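Local coordinates for putative secreted protein (PDB 4PEY) that hydrolyses laminarin and laminarioligosaccharides as an exo-beta-1,3-glucanase of glycoside hydrolase family 55, releasing glucose and laminaribiose, at residues T314-N319 with L338-P343. The protein carries 1 engineered substitution. Residues are numbered along the deposited sequence; the frame is centred on the assembly and turned at random. Where two conformers were deposited one is given.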
loop_
_atom_site.group_PDB
_atom_site.type_symbol
_atom_site.label_atom_id
_atom_site.label_comp_id
_atom_site.label_asym_id
_atom_site.label_seq_id
_atom_site.Cartn_x
_atom_site.Cartn_y
_atom_site.Cartn_z
ATOM N N THR A 314 -13.966 -1.069 -3.512
ATOM C CA THR A 314 -13.651 0.292 -3.899
ATOM C C THR A 314 -14.761 1.246 -3.504
ATOM O O THR A 314 -15.937 0.945 -3.706
ATOM C CB THR A 314 -13.411 0.366 -5.425
ATOM O OG1 THR A 314 -12.267 -0.429 -5.751
ATOM C CG2 THR A 314 -13.185 1.805 -5.905
ATOM N N ILE A 315 -14.378 2.396 -2.949
ATOM C CA ILE A 315 -15.329 3.430 -2.576
ATOM C C ILE A 315 -15.127 4.663 -3.449
ATOM O O ILE A 315 -14.014 5.179 -3.541
ATOM C CB ILE A 315 -15.182 3.829 -1.098
ATOM C CG1 ILE A 315 -15.393 2.607 -0.203
ATOM C CG2 ILE A 315 -16.166 4.940 -0.747
ATOM C CD1 ILE A 315 -14.862 2.776 1.193
ATOM N N ILE A 316 -16.198 5.120 -4.099
ATOM C CA ILE A 316 -16.149 6.350 -4.881
ATOM C C ILE A 316 -17.038 7.394 -4.220
ATOM O O ILE A 316 -18.252 7.200 -4.114
ATOM C CB ILE A 316 -16.615 6.149 -6.337
ATOM C CG1 ILE A 316 -15.672 5.195 -7.084
ATOM C CG2 ILE A 316 -16.712 7.499 -7.067
ATOM C CD1 ILE A 316 -16.228 4.760 -8.443
ATOM N N PRO A 317 -16.441 8.503 -3.763
ATOM C CA PRO A 317 -17.254 9.578 -3.191
ATOM C C PRO A 317 -17.866 10.446 -4.293
ATOM O O PRO A 317 -17.147 11.002 -5.133
ATOM C CB PRO A 317 -16.248 10.361 -2.343
ATOM C CG PRO A 317 -14.938 10.185 -3.090
ATOM C CD PRO A 317 -15.000 8.811 -3.741
ATOM N N ASP A 318 -19.189 10.542 -4.297
ATOM C CA ASP A 318 -19.888 11.419 -5.233
ATOM C C ASP A 318 -20.002 12.827 -4.658
ATOM O O ASP A 318 -19.758 13.037 -3.464
ATOM C CB ASP A 318 -21.292 10.884 -5.544
ATOM C CG ASP A 318 -21.273 9.526 -6.228
ATOM O OD1 ASP A 318 -20.233 9.139 -6.810
ATOM O OD2 ASP A 318 -22.322 8.850 -6.199
ATOM N N ASN A 319 -20.374 13.784 -5.509
ATOM C CA ASN A 319 -20.731 15.135 -5.061
ATOM C C ASN A 319 -19.631 15.842 -4.276
ATOM O O ASN A 319 -19.906 16.742 -3.477
ATOM C CB ASN A 319 -22.001 15.098 -4.198
ATOM C CG ASN A 319 -23.122 14.311 -4.835
ATOM O OD1 ASN A 319 -23.248 14.252 -6.058
ATOM N ND2 ASN A 319 -23.939 13.685 -4.006
ATOM N N LEU A 338 -9.770 0.440 -1.777
ATOM C CA LEU A 338 -9.354 1.442 -2.751
ATOM C C LEU A 338 -10.346 2.593 -2.721
ATOM O O LEU A 338 -11.546 2.375 -2.873
ATOM C CB LEU A 338 -9.273 0.840 -4.161
ATOM C CG LEU A 338 -9.095 1.785 -5.359
ATOM C CD1 LEU A 338 -7.795 2.585 -5.280
ATOM C CD2 LEU A 338 -9.144 0.993 -6.657
ATOM N N VAL A 339 -9.854 3.810 -2.511
ATOM C CA VAL A 339 -10.694 5.000 -2.601
ATOM C C VAL A 339 -10.404 5.654 -3.940
ATOM O O VAL A 339 -9.267 5.996 -4.227
ATOM C CB VAL A 339 -10.438 5.988 -1.441
ATOM C CG1 VAL A 339 -11.284 7.255 -1.617
ATOM C CG2 VAL A 339 -10.762 5.318 -0.112
ATOM N N ASP A 340 -11.444 5.800 -4.755
ATOM C CA ASP A 340 -11.328 6.199 -6.154
ATOM C C ASP A 340 -12.070 7.520 -6.347
ATOM O O ASP A 340 -13.293 7.563 -6.206
ATOM C CB ASP A 340 -11.915 5.078 -7.030
ATOM C CG ASP A 340 -11.591 5.218 -8.507
ATOM O OD1 ASP A 340 -10.624 5.917 -8.873
ATOM O OD2 ASP A 340 -12.312 4.581 -9.309
ATOM N N ALA A 341 -11.343 8.600 -6.638
ATOM C CA ALA A 341 -11.953 9.931 -6.736
ATOM C C ALA A 341 -13.037 10.009 -7.808
ATOM O O ALA A 341 -12.921 9.408 -8.885
ATOM C CB ALA A 341 -10.886 10.993 -6.997
ATOM N N GLY A 342 -14.095 10.754 -7.502
ATOM C CA GLY A 342 -15.094 11.093 -8.499
ATOM C C GLY A 342 -14.632 12.302 -9.299
ATOM O O GLY A 342 -13.673 12.984 -8.916
ATOM N N PRO A 343 -15.302 12.584 -10.424
ATOM C CA PRO A 343 -14.897 13.736 -11.242
ATOM C C PRO A 343 -15.119 15.073 -10.536
ATOM O O PRO A 343 -14.426 16.048 -10.846
ATOM C CB PRO A 343 -15.783 13.623 -12.489
ATOM C CG PRO A 343 -16.825 12.641 -12.159
ATOM C CD PRO A 343 -16.300 11.741 -11.100
#
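Ile316 runs alongside Asp340, one from each of two neighbouring parallel strands, 314-317 and 338-340, in the second of the right-handed parallel beta-helices that family 55 enzymes are built from. Ile316 CG1, set anti to its carbonyl carbon (chi1 -64°), lies 3.8 Å from Asp340 CB, and Ile316 CD1 carries on to the carboxylate, 4.0 Å from Asp340 OD2. Both branches of Ile316, CG1 and CG2, flank Asp340 O, and CG2 also reaches the CA of Gly342. An alanine in place of Ile316 would probably open a gap beside the Asp340 side chain and over Gly342, with the CG1 and CD1 contacts on Asp340 CB and OD2 lost. Asp340 is not held by this contact alone: its OD1 forms a salt bridge with Arg374 NE, on strand 367-375 on the far side of strand 338-340.

Thr314 stands on the same face as Leu338, their side chains extending in a common direction. Thr314 OG1 sits 3.5 Å from Leu338 CD2, yet its polar partners are elsewhere, Leu312 O and Arg54 NH2. The methyl CG2 of Thr314, anti to the backbone N, lies over the Leu338 carbonyl O and also reaches the next residue but one, where Thr314 CG2 lies 3.7 Å from Asp340 CB. Ile315 and Val339 occupy the opposite face, where both pack on Ala323 of a loop.

Two backbone bonds fix the register: Ile315 N gives to Leu338 O at 2.8 Å, and Asp340 N returns one to Ile315 O at 2.9 Å. Beyond them Pro317 has no N-H to offer, and the strands stop pairing this way; the Asp340 carbonyl meets carbon instead, its O lying 3.4 Å from Ile316 CA and 3.2 Å from the ring CD of Pro317.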